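Local coordinates for M152 protein (Murid herpesvirus 1, PDB 4G59) that probably acts as a viral immunoevasin with an MHC class I-like architecture, interfering with host surface proteins that alert natural killer cells and T cells, at residues Ile211-Gly216 with Thr246-Val251; Val217-Tyr222 with Val233-Asp238. All blocks are in the same frame, centred on the assembly; numbering follows the deposited sequence.

Following the chain from the N terminus, strand 210-213 comes first, and its end turns at Leu213-Gly216 straight into the segment 217-222. Interaction 2 closes the shorter loop: the segments 217-222 and 233-238, ten residues apart, pair as parts of the hairpin of strands 220-225 and 231-238. Interaction 1 closes a 29-residue loop when Thr246-Val251 returns to Ile211-Gly216, so interaction 2 is nested wholly inside it. The two contacts belong to different antiparallel sheets, and their centres lie about 10 Å apart. They touch directly: Ile211 CD1 is 3.6 Å from Ala235 CB, Phe250 CZ 3.8 Å from Leu237 CB, and Ile211 O is a probable hydrogen-bond partner of Lys221 NZ.

Interaction 1: residues Ile211-Gly216 with Thr246-Val251; sequences ISLANG and TDFAFV
Ser212 and Val251 form an antiparallel hydrogen-bonded pair, with Ser212 N to Val251 O at 2.9 Å and Val251 N to Ser212 O at 2.6 Å. One residue on, Leu213 and Phe250 make the non-hydrogen-bonded pair, their CA atoms 4.5 Å apart. Ala214, already the second residue of a type I turn from Leu213 to Gly216, donates its N to Ala249 O at 2.8 Å, with an angle of 151° at the hydrogen. That turn is closed by Gly216 N to Leu213 O, and a water accepting from both Asn215 N and Ala249 N continues the pairing past the last direct bond.

Leu213 reaches both phenylalanine side chains with its forked end. Its CD1 methyl sits over the centre of the Phe250 ring, 3.8 Å from the centroid and only 12° off the ring normal, a well-formed CH-pi contact. The other methyl, CD2, meets CB of Phe248 at 4.1 Å. With chi1 at -71°, Phe250 CG stands beside the backbone N, and the ring it carries has one face under Leu213 CD1. On the face carrying Ser212 and Val251, Val251 CG2 lies 4.1 Å from Ala214 CB.

This pair forms one edge of a four-stranded sheet, with strand 210-213 outermost within the chain and Phe250 bonded through its backbone to Val262 of strand 258-264. Ile211, Leu213 and Phe250 face strand 231-238 of the second sheet, while Phe250 also touches Val197 and Cys199, consistent with the core of an immunoglobulin-like sandwich as in the alpha3 domain of MHC class I.

Interaction 2: residues Val217-Tyr222 with Val233-Asp238; sequences VDIYKY and VEAWLD
Val233 meets Tyr222 through the backbone, its CA 3.8 Å from Tyr222 O, while its CB points away from 217-222. At Glu234 the chains form a hydrogen-bonded pair: Glu234 N donates to Tyr222 O and Tyr222 N to Glu234 O. With CG between the backbone N and the carbonyl carbon (chi1 48°), the Tyr222 ring folds over the partner strand, one face above Glu234 O. The two side chains run side by side, ring and carboxylate planes 83° apart, and Glu234 CB packs 3.6 Å from Tyr222 CE1. Tyr222 OH and Glu234 OE2 are modelled 2.4 Å apart, too short to be taken at face value. Glu234 OE1 is held by Thr200.

Ala235 faces Lys221 as a non-hydrogen-bonded pair, and its CB takes Ile219 CD1 at 3.7 Å. The axes of 220-222 and 233-238 approach to 4.6 Å and run antiparallel; as the strands follow each other in the chain, they form a beta hairpin at the edge of the four-stranded sheet containing 196-203, in what is probably the immunoglobulin-like domain.

Trp236 pairs with Tyr220 through two backbone bonds. Its NE1 donates to Tyr222 OH at 3.2 Å, the hydroxyl only 3° out of the indole plane. The indole also stacks on an aromatic residue of another protein's chain. Leu237 CB touches Ile219 CG2 at 4.2 Å, and Leu237 CD1 lies 4.3 Å from Val217 CG1.

Interaction 1: residues Ile211-Gly216 with Thr246-Val251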
loop_
_atom_site.group_PDB
_atom_site.type_symbol
_atom_site.label_atom_id
_atom_site.label_comp_id
_atom_site.label_asym_id
_atom_site.label_seq_id
_atom_site.Cartn_x
_atom_site.Cartn_y
_atom_site.Cartn_z
ATOM N N ILE B 211 13.128 7.532 -2.525
ATOM C CA ILE B 211 13.112 8.946 -2.194
ATOM C C ILE B 211 13.413 9.099 -0.694
ATOM O O ILE B 211 12.827 8.400 0.139
ATOM C CB ILE B 211 11.771 9.583 -2.582
ATOM C CG1 ILE B 211 11.739 11.059 -2.237
ATOM C CG2 ILE B 211 10.621 8.907 -1.899
ATOM C CD1 ILE B 211 10.678 11.814 -3.063
ATOM N N SER B 212 14.349 9.982 -0.365
ATOM C CA SER B 212 14.739 10.214 1.011
ATOM C C SER B 212 15.260 11.648 1.075
ATOM O O SER B 212 15.369 12.310 0.034
ATOM C CB SER B 212 15.809 9.209 1.441
ATOM O OG SER B 212 17.038 9.446 0.766
ATOM N N LEU B 213 15.554 12.139 2.279
ATOM C CA LEU B 213 16.042 13.514 2.445
ATOM C C LEU B 213 17.541 13.487 2.673
ATOM O O LEU B 213 18.048 12.571 3.314
ATOM C CB LEU B 213 15.360 14.194 3.632
ATOM C CG LEU B 213 15.134 15.700 3.561
ATOM C CD1 LEU B 213 14.035 15.981 2.551
ATOM C CD2 LEU B 213 14.778 16.268 4.945
ATOM N N ALA B 214 18.246 14.503 2.179
ATOM C CA ALA B 214 19.709 14.474 2.127
ATOM C C ALA B 214 20.370 14.303 3.487
ATOM O O ALA B 214 21.384 13.612 3.609
ATOM C CB ALA B 214 20.236 15.716 1.439
ATOM N N ASN B 215 19.812 14.943 4.509
ATOM C CA ASN B 215 20.436 14.905 5.826
ATOM C C ASN B 215 19.967 13.743 6.695
ATOM O O ASN B 215 20.362 13.642 7.852
ATOM C CB ASN B 215 20.276 16.251 6.556
ATOM C CG ASN B 215 18.872 16.464 7.104
ATOM O OD1 ASN B 215 17.903 15.852 6.645
ATOM N ND2 ASN B 215 18.756 17.342 8.094
ATOM N N GLY B 216 19.116 12.872 6.151
ATOM C CA GLY B 216 18.729 11.665 6.863
ATOM C C GLY B 216 17.411 11.713 7.623
ATOM O O GLY B 216 16.892 10.673 8.063
ATOM N N THR B 246 15.815 25.136 7.499
ATOM C CA THR B 246 14.925 25.402 6.382
ATOM C C THR B 246 15.672 25.035 5.116
ATOM O O THR B 246 15.224 25.317 4.001
ATOM C CB THR B 246 14.554 26.886 6.335
ATOM O OG1 THR B 246 13.868 27.174 5.112
ATOM C CG2 THR B 246 15.813 27.742 6.425
ATOM N N ASP B 247 16.833 24.419 5.305
ATOM C CA ASP B 247 17.625 23.933 4.192
ATOM C C ASP B 247 17.582 22.409 4.159
ATOM O O ASP B 247 18.084 21.727 5.061
ATOM C CB ASP B 247 19.064 24.439 4.286
ATOM C CG ASP B 247 19.931 23.948 3.142
ATOM O OD1 ASP B 247 19.410 23.800 2.012
ATOM O OD2 ASP B 247 21.134 23.708 3.385
ATOM N N PHE B 248 16.960 21.889 3.109
ATOM C CA PHE B 248 16.777 20.458 2.944
ATOM C C PHE B 248 16.800 20.148 1.458
ATOM O O PHE B 248 16.579 21.029 0.619
ATOM C CB PHE B 248 15.425 20.037 3.521
ATOM C CG PHE B 248 14.262 20.723 2.869
ATOM C CD1 PHE B 248 13.640 20.170 1.760
ATOM C CD2 PHE B 248 13.797 21.929 3.357
ATOM C CE1 PHE B 248 12.584 20.804 1.166
ATOM C CE2 PHE B 248 12.739 22.559 2.764
ATOM C CZ PHE B 248 12.137 22.001 1.668
ATOM N N ALA B 249 17.059 18.894 1.121
ATOM C CA ALA B 249 16.879 18.477 -0.259
ATOM C C ALA B 249 16.338 17.074 -0.302
ATOM O O ALA B 249 16.752 16.207 0.480
ATOM C CB ALA B 249 18.176 18.583 -1.051
ATOM N N PHE B 250 15.393 16.854 -1.208
ATOM C CA PHE B 250 14.904 15.503 -1.431
ATOM C C PHE B 250 15.867 14.836 -2.386
ATOM O O PHE B 250 16.274 15.443 -3.374
ATOM C CB PHE B 250 13.507 15.546 -2.042
ATOM C CG PHE B 250 12.437 15.996 -1.075
ATOM C CD1 PHE B 250 11.765 15.075 -0.305
ATOM C CD2 PHE B 250 12.104 17.339 -0.952
ATOM C CE1 PHE B 250 10.774 15.475 0.585
ATOM C CE2 PHE B 250 11.109 17.757 -0.050
ATOM C CZ PHE B 250 10.445 16.823 0.716
ATOM N N VAL B 251 16.250 13.599 -2.091
ATOM C CA VAL B 251 17.063 12.821 -3.023
ATOM C C VAL B 251 16.231 11.668 -3.554
ATOM O O VAL B 251 15.641 10.906 -2.780
ATOM C CB VAL B 251 18.360 12.288 -2.389
ATOM C CG1 VAL B 251 19.187 11.529 -3.431
ATOM C CG2 VAL B 251 19.168 13.433 -1.826
HETATM O O HOH W 1 18.059 17.268 3.744
#

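Interaction 2: residues Val217-Tyr222 with Val233-Asp238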
loop_
_atom_site.group_PDB
_atom_site.type_symbol
_atom_site.label_atom_id
_atom_site.label_comp_id
_atom_site.label_asym_id
_atom_site.label_seq_id
_atom_site.Cartn_x
_atom_site.Cartn_y
_atom_site.Cartn_z
ATOM N N VAL B 217 16.868 12.913 7.794
ATOM C CA VAL B 217 15.574 13.078 8.465
ATOM C C VAL B 217 14.499 12.216 7.816
ATOM O O VAL B 217 14.379 12.226 6.590
ATOM C CB VAL B 217 15.115 14.530 8.389
ATOM C CG1 VAL B 217 13.674 14.651 8.875
ATOM C CG2 VAL B 217 16.033 15.405 9.210
ATOM N N ASP B 218 13.717 11.481 8.608
ATOM C CA ASP B 218 12.694 10.602 8.021
ATOM C C ASP B 218 11.589 11.377 7.297
ATOM O O ASP B 218 11.209 12.486 7.691
ATOM C CB ASP B 218 12.089 9.651 9.057
ATOM C CG ASP B 218 13.069 8.578 9.508
ATOM O OD1 ASP B 218 13.880 8.121 8.668
ATOM O OD2 ASP B 218 13.026 8.198 10.704
ATOM N N ILE B 219 11.106 10.789 6.212
ATOM C CA ILE B 219 9.959 11.306 5.486
ATOM C C ILE B 219 9.029 10.138 5.216
ATOM O O ILE B 219 9.421 8.980 5.325
ATOM C CB ILE B 219 10.370 11.935 4.136
ATOM C CG1 ILE B 219 11.188 10.950 3.303
ATOM C CG2 ILE B 219 11.168 13.209 4.348
ATOM C CD1 ILE B 219 11.711 11.592 2.039
ATOM N N TYR B 220 7.795 10.449 4.857
ATOM C CA TYR B 220 6.825 9.436 4.528
ATOM C C TYR B 220 6.737 9.414 3.005
ATOM O O TYR B 220 6.632 10.463 2.375
ATOM C CB TYR B 220 5.484 9.816 5.162
ATOM C CG TYR B 220 4.359 8.897 4.762
ATOM C CD1 TYR B 220 4.422 7.548 5.031
ATOM C CD2 TYR B 220 3.234 9.387 4.111
ATOM C CE1 TYR B 220 3.407 6.704 4.658
ATOM C CE2 TYR B 220 2.208 8.548 3.734
ATOM C CZ TYR B 220 2.306 7.210 4.006
ATOM O OH TYR B 220 1.283 6.372 3.641
ATOM N N LYS B 221 6.803 8.227 2.414
ATOM C CA LYS B 221 6.886 8.112 0.961
ATOM C C LYS B 221 6.048 6.951 0.505
ATOM O O LYS B 221 5.796 6.023 1.282
ATOM C CB LYS B 221 8.326 7.876 0.501
ATOM C CG LYS B 221 9.116 6.967 1.410
ATOM C CD LYS B 221 10.234 6.239 0.686
ATOM C CE LYS B 221 11.244 5.689 1.694
ATOM N NZ LYS B 221 11.928 6.762 2.492
ATOM N N TYR B 222 5.645 6.979 -0.764
ATOM C CA TYR B 222 4.885 5.875 -1.334
ATOM C C TYR B 222 4.901 6.040 -2.837
ATOM O O TYR B 222 5.338 7.084 -3.328
ATOM C CB TYR B 222 3.448 5.912 -0.814
ATOM C CG TYR B 222 2.822 7.286 -0.907
ATOM C CD1 TYR B 222 2.373 7.782 -2.122
ATOM C CD2 TYR B 222 2.681 8.084 0.219
ATOM C CE1 TYR B 222 1.801 9.036 -2.223
ATOM C CE2 TYR B 222 2.115 9.341 0.135
ATOM C CZ TYR B 222 1.673 9.809 -1.088
ATOM O OH TYR B 222 1.108 11.054 -1.190
ATOM N N VAL B 233 5.901 8.951 -7.654
ATOM C CA VAL B 233 6.687 8.765 -6.427
ATOM C C VAL B 233 6.469 10.032 -5.630
ATOM O O VAL B 233 6.598 11.127 -6.168
ATOM C CB VAL B 233 8.191 8.608 -6.718
ATOM C CG1 VAL B 233 8.985 8.447 -5.405
ATOM C CG2 VAL B 233 8.420 7.435 -7.655
ATOM N N GLU B 234 6.118 9.901 -4.355
ATOM C CA GLU B 234 5.743 11.083 -3.592
ATOM C C GLU B 234 6.232 10.934 -2.175
ATOM O O GLU B 234 6.242 9.825 -1.649
ATOM C CB GLU B 234 4.224 11.275 -3.618
ATOM C CG GLU B 234 3.732 12.593 -3.000
ATOM C CD GLU B 234 2.389 13.035 -3.571
ATOM O OE1 GLU B 234 2.366 13.883 -4.496
ATOM O OE2 GLU B 234 1.352 12.523 -3.107
ATOM N N ALA B 235 6.648 12.040 -1.558
ATOM C CA ALA B 235 7.147 12.006 -0.170
ATOM C C ALA B 235 6.731 13.252 0.575
ATOM O O ALA B 235 6.567 14.312 -0.035
ATOM C CB ALA B 235 8.681 11.849 -0.115
ATOM N N TRP B 236 6.601 13.130 1.892
ATOM C CA TRP B 236 6.180 14.237 2.733
ATOM C C TRP B 236 7.172 14.531 3.853
ATOM O O TRP B 236 7.627 13.614 4.555
ATOM C CB TRP B 236 4.823 13.920 3.345
ATOM C CG TRP B 236 3.731 13.952 2.334
ATOM C CD1 TRP B 236 3.264 12.907 1.593
ATOM C CD2 TRP B 236 2.961 15.097 1.950
ATOM N NE1 TRP B 236 2.244 13.333 0.768
ATOM C CE2 TRP B 236 2.041 14.676 0.965
ATOM C CE3 TRP B 236 2.965 16.436 2.332
ATOM C CZ2 TRP B 236 1.128 15.561 0.357
ATOM C CZ3 TRP B 236 2.052 17.315 1.732
ATOM C CH2 TRP B 236 1.152 16.872 0.760
ATOM N N LEU B 237 7.488 15.816 4.007
ATOM C CA LEU B 237 8.370 16.306 5.062
ATOM C C LEU B 237 7.562 17.220 5.987
ATOM O O LEU B 237 6.705 18.012 5.537
ATOM C CB LEU B 237 9.558 17.084 4.452
ATOM C CG LEU B 237 10.411 17.989 5.356
ATOM C CD1 LEU B 237 11.271 17.158 6.295
ATOM C CD2 LEU B 237 11.290 18.960 4.569
ATOM N N ASP B 238 7.840 17.102 7.273
ATOM C CA ASP B 238 7.267 17.998 8.240
ATOM C C ASP B 238 8.414 18.881 8.651
ATOM O O ASP B 238 9.361 18.425 9.259
ATOM C CB ASP B 238 6.754 17.220 9.445
ATOM C CG ASP B 238 5.991 18.086 10.417
ATOM O OD1 ASP B 238 6.077 19.315 10.322
ATOM O OD2 ASP B 238 5.299 17.533 11.281
#